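Local coordinates for chorismate mutase and shikimate 5-dehydrogenase fusion protein (Clostridium acetobutylicum, PDB 3FBT) that probably catalyses the reversible NADPH-linked reduction of 3-dehydroshikimate to shikimate, through the dehydrogenase part of a fusion with chorismate mutase, at residues N235-S247 against E258-I272. Sequence-based numbering, arbitrary orientation.
Sequences NGLYMLVSQAAAS and EIIVDEIFEVLEEKI
Tyr238 carries CG anti to the backbone N (chi1 -157°), as does Phe265, and these torsions carry each ring across to the opposing helix, where Tyr238 CD1 lies 3.6 Å from Phe265 CD1. The ring planes are 58° apart, so the pair is oblique; Phe265 also presents an edge, in its own plane, to the backbone N of Tyr238. Further out, the tyrosine fits as a knob among Glu258, Val261, Asp262 and Phe265. Its hydroxyl gives a weak hydrogen bond to Asp262 (OH to OD1, 3.3 Å), the carboxylate lying nearly coplanar with the ring. Lys115 forms salt bridges to Asp262 OD1 and Glu258 OE2, so for Asp262 the tyrosine is the lesser partner. Val261 answers as a knob among Tyr238, Val241, Ser242 and Ala245; it is pressed tightly on Val241, CG1 to CG1 at 3.3 Å. Toward the C-terminal end of 258-272, Leu237 drops between Phe265, Leu268, Glu269 and Ile272, its CD2 3.5 Å from Glu269 CA. A water beside it accepts from Asn235 ND2 and donates to Glu269 OE2. Leu237 N donates to Asn235 OD1 (3.1 Å) from above the carbonyl plane, making an Asx turn at the helix start. Segments 237-247 and 258-272 run at 133° to each other, their axes 9.5 Å apart at closest approach: a knobs-into-holes pairing of the last two helices of a shikimate dehydrogenase chain, the earlier bearing Gln243, predicted to bind shikimate, and following Gly236, predicted to bind NADP(+).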
# COMPACT_ATOMS: atom_id res chain seq x y z
N ASN A 235 -10.66 14.27 27.90
CA ASN A 235 -9.70 14.49 26.76
C ASN A 235 -10.15 13.73 25.49
O ASN A 235 -11.14 13.07 25.54
CB ASN A 235 -8.29 14.10 27.11
CG ASN A 235 -8.11 12.59 27.28
OD1 ASN A 235 -8.81 11.80 26.64
ND2 ASN A 235 -7.21 12.19 28.16
N GLY A 236 -9.45 13.84 24.35
CA GLY A 236 -10.08 13.37 23.13
C GLY A 236 -9.73 11.97 22.71
O GLY A 236 -9.93 11.63 21.55
N LEU A 237 -9.19 11.16 23.61
CA LEU A 237 -8.75 9.80 23.26
C LEU A 237 -9.87 8.89 22.77
O LEU A 237 -9.74 8.22 21.73
CB LEU A 237 -7.97 9.17 24.39
CG LEU A 237 -7.26 7.86 24.11
CD1 LEU A 237 -6.45 7.91 22.76
CD2 LEU A 237 -6.33 7.65 25.32
N TYR A 238 -11.02 8.92 23.44
CA TYR A 238 -12.09 8.09 23.03
C TYR A 238 -12.59 8.48 21.63
O TYR A 238 -13.05 7.65 20.86
CB TYR A 238 -13.23 8.12 24.05
CG TYR A 238 -14.07 6.90 23.93
CD1 TYR A 238 -13.63 5.68 24.45
CD2 TYR A 238 -15.27 6.94 23.26
CE1 TYR A 238 -14.38 4.52 24.28
CE2 TYR A 238 -16.06 5.79 23.10
CZ TYR A 238 -15.60 4.59 23.61
OH TYR A 238 -16.40 3.46 23.45
N MET A 239 -12.54 9.77 21.30
CA MET A 239 -12.94 10.21 20.01
C MET A 239 -11.96 9.65 18.95
O MET A 239 -12.39 9.13 17.97
CB MET A 239 -12.95 11.77 19.96
CG MET A 239 -13.34 12.36 18.55
SD MET A 239 -13.47 14.21 18.64
CE MET A 239 -13.78 14.66 16.94
N LEU A 240 -10.66 9.79 19.15
CA LEU A 240 -9.68 9.26 18.23
C LEU A 240 -9.91 7.77 17.99
O LEU A 240 -9.91 7.33 16.85
CB LEU A 240 -8.29 9.47 18.80
CG LEU A 240 -7.14 9.05 17.86
CD1 LEU A 240 -7.04 10.00 16.63
CD2 LEU A 240 -5.85 9.13 18.73
N VAL A 241 -10.12 7.00 19.06
CA VAL A 241 -10.29 5.57 18.92
C VAL A 241 -11.55 5.26 18.27
O VAL A 241 -11.59 4.41 17.38
CB VAL A 241 -10.13 4.82 20.28
CG1 VAL A 241 -10.55 3.36 20.14
CG2 VAL A 241 -8.68 4.93 20.69
N SER A 242 -12.60 6.00 18.57
CA SER A 242 -13.90 5.77 17.89
C SER A 242 -13.97 6.20 16.46
O SER A 242 -14.69 5.61 15.64
CB SER A 242 -15.06 6.48 18.63
OG SER A 242 -15.03 6.01 19.96
N GLN A 243 -13.36 7.34 16.15
CA GLN A 243 -13.30 7.74 14.76
C GLN A 243 -12.54 6.68 13.95
O GLN A 243 -12.93 6.37 12.88
CB GLN A 243 -12.70 9.14 14.58
CG GLN A 243 -12.65 9.60 13.16
CD GLN A 243 -11.26 9.32 12.52
OE1 GLN A 243 -11.13 8.50 11.57
NE2 GLN A 243 -10.26 10.02 13.00
N ALA A 244 -11.47 6.13 14.47
CA ALA A 244 -10.78 5.13 13.66
C ALA A 244 -11.68 3.82 13.47
O ALA A 244 -11.78 3.26 12.35
CB ALA A 244 -9.45 4.82 14.31
N ALA A 245 -12.33 3.36 14.56
CA ALA A 245 -13.28 2.21 14.49
C ALA A 245 -14.35 2.46 13.45
O ALA A 245 -14.70 1.62 12.56
CB ALA A 245 -13.95 1.92 15.91
N ALA A 246 -14.88 3.66 13.50
CA ALA A 246 -15.94 3.96 12.54
C ALA A 246 -15.42 3.99 11.08
O ALA A 246 -16.15 3.68 10.17
CB ALA A 246 -16.70 5.28 12.93
N SER A 247 -14.19 4.43 10.85
CA SER A 247 -13.72 4.40 9.47
C SER A 247 -13.66 2.97 9.01
O SER A 247 -14.01 2.69 7.85
CB SER A 247 -12.32 5.11 9.32
OG SER A 247 -12.51 6.49 9.68
N GLU A 258 -18.20 -2.23 20.91
CA GLU A 258 -17.76 -1.24 21.87
C GLU A 258 -16.61 -1.76 22.73
O GLU A 258 -15.79 -0.98 23.24
CB GLU A 258 -18.89 -0.84 22.77
CG GLU A 258 -18.41 0.04 23.90
CD GLU A 258 -19.58 0.72 24.56
OE1 GLU A 258 -20.73 0.54 24.03
OE2 GLU A 258 -19.37 1.44 25.58
N ILE A 259 -16.56 -3.09 22.87
CA ILE A 259 -15.58 -3.82 23.69
C ILE A 259 -14.17 -3.73 23.12
O ILE A 259 -13.20 -3.54 23.83
CB ILE A 259 -15.93 -5.34 23.62
CG1 ILE A 259 -17.33 -5.61 24.18
CG2 ILE A 259 -14.79 -6.19 24.15
CD1 ILE A 259 -17.62 -4.99 25.54
N ILE A 260 -14.07 -3.89 21.81
CA ILE A 260 -12.82 -3.59 21.07
C ILE A 260 -12.39 -2.13 21.22
O ILE A 260 -11.20 -1.85 21.46
CB ILE A 260 -12.96 -3.98 19.58
CG1 ILE A 260 -13.09 -5.51 19.51
CG2 ILE A 260 -11.71 -3.55 18.81
CD1 ILE A 260 -13.78 -6.03 18.24
N VAL A 261 -13.35 -1.21 21.16
CA VAL A 261 -13.00 0.22 21.38
C VAL A 261 -12.36 0.56 22.76
O VAL A 261 -11.29 1.16 22.81
CB VAL A 261 -14.11 1.17 20.99
CG1 VAL A 261 -13.64 2.63 21.10
CG2 VAL A 261 -14.49 0.90 19.59
N ASP A 262 -13.00 0.18 23.88
CA ASP A 262 -12.41 0.46 25.22
C ASP A 262 -11.07 -0.17 25.39
O ASP A 262 -10.16 0.41 25.92
CB ASP A 262 -13.32 -0.05 26.34
CG ASP A 262 -14.73 0.31 26.11
OD1 ASP A 262 -15.00 1.44 25.68
OD2 ASP A 262 -15.58 -0.56 26.32
N GLU A 263 -10.93 -1.39 24.88
CA GLU A 263 -9.66 -2.11 24.93
C GLU A 263 -8.53 -1.37 24.18
O GLU A 263 -7.41 -1.11 24.72
CB GLU A 263 -9.91 -3.52 24.37
CG GLU A 263 -8.72 -4.42 24.40
CD GLU A 263 -9.04 -5.80 23.84
OE1 GLU A 263 -8.16 -6.70 23.93
OE2 GLU A 263 -10.16 -6.01 23.28
N ILE A 264 -8.82 -0.98 22.94
CA ILE A 264 -7.85 -0.12 22.28
C ILE A 264 -7.63 1.20 23.05
O ILE A 264 -6.51 1.69 23.16
CB ILE A 264 -8.18 0.08 20.79
CG1 ILE A 264 -8.38 -1.32 20.15
CG2 ILE A 264 -7.10 0.89 20.16
CD1 ILE A 264 -8.47 -1.36 18.64
N PHE A 265 -8.69 1.73 23.62
CA PHE A 265 -8.60 2.96 24.40
C PHE A 265 -7.67 2.82 25.59
O PHE A 265 -6.73 3.62 25.77
CB PHE A 265 -10.00 3.39 24.86
CG PHE A 265 -9.99 4.50 25.86
CD1 PHE A 265 -10.13 5.82 25.46
CD2 PHE A 265 -9.83 4.22 27.21
CE1 PHE A 265 -10.14 6.87 26.39
CE2 PHE A 265 -9.84 5.26 28.16
CZ PHE A 265 -10.00 6.59 27.74
N GLU A 266 -7.90 1.78 26.41
CA GLU A 266 -7.00 1.52 27.56
C GLU A 266 -5.58 1.33 27.16
O GLU A 266 -4.67 1.95 27.78
CB GLU A 266 -7.47 0.35 28.45
CG GLU A 266 -8.10 0.81 29.75
CD GLU A 266 -9.61 1.00 29.62
OE1 GLU A 266 -10.28 0.07 29.10
OE2 GLU A 266 -10.12 2.08 30.02
N VAL A 267 -5.34 0.51 26.13
CA VAL A 267 -3.97 0.37 25.62
C VAL A 267 -3.34 1.70 25.21
O VAL A 267 -2.20 2.00 25.61
CB VAL A 267 -3.85 -0.50 24.38
CG1 VAL A 267 -2.51 -0.26 23.76
CG2 VAL A 267 -4.04 -1.96 24.70
N LEU A 268 -4.04 2.47 24.37
CA LEU A 268 -3.48 3.76 23.92
C LEU A 268 -3.28 4.72 25.08
O LEU A 268 -2.30 5.46 25.08
CB LEU A 268 -4.34 4.43 22.85
CG LEU A 268 -3.87 4.32 21.40
CD1 LEU A 268 -2.66 5.27 21.10
CD2 LEU A 268 -3.58 2.83 20.99
N GLU A 269 -4.20 4.72 26.05
CA GLU A 269 -4.09 5.67 27.18
C GLU A 269 -2.79 5.50 27.93
O GLU A 269 -2.05 6.47 28.14
CB GLU A 269 -5.28 5.61 28.12
CG GLU A 269 -5.30 6.73 29.15
CD GLU A 269 -6.48 6.64 30.08
OE1 GLU A 269 -6.81 5.51 30.49
OE2 GLU A 269 -7.10 7.66 30.41
N GLU A 270 -2.48 4.24 28.28
CA GLU A 270 -1.18 3.90 28.84
C GLU A 270 -0.07 4.28 27.89
O GLU A 270 0.89 4.95 28.25
CB GLU A 270 -1.08 2.40 29.08
CG GLU A 270 -2.22 1.82 29.89
CD GLU A 270 -2.60 2.67 31.10
OE1 GLU A 270 -1.69 3.16 31.84
OE2 GLU A 270 -3.84 2.84 31.31
N LYS A 271 -0.14 3.83 26.65
CA LYS A 271 0.99 4.14 25.80
C LYS A 271 1.25 5.64 25.80
O LYS A 271 2.40 6.06 25.81
CB LYS A 271 0.79 3.59 24.40
CG LYS A 271 1.84 3.98 23.39
CD LYS A 271 1.68 3.07 22.19
CE LYS A 271 2.84 3.15 21.22
NZ LYS A 271 2.86 1.90 20.33
N ILE A 272 0.20 6.47 25.80
CA ILE A 272 0.41 7.92 25.73
C ILE A 272 0.99 8.51 27.02
O ILE A 272 1.87 9.36 26.96
CB ILE A 272 -0.86 8.71 25.29
CG1 ILE A 272 -1.35 8.22 23.92
CG2 ILE A 272 -0.57 10.23 25.29
CD1 ILE A 272 -2.41 9.07 23.31
O HOH W 1 -6.78 9.16 28.13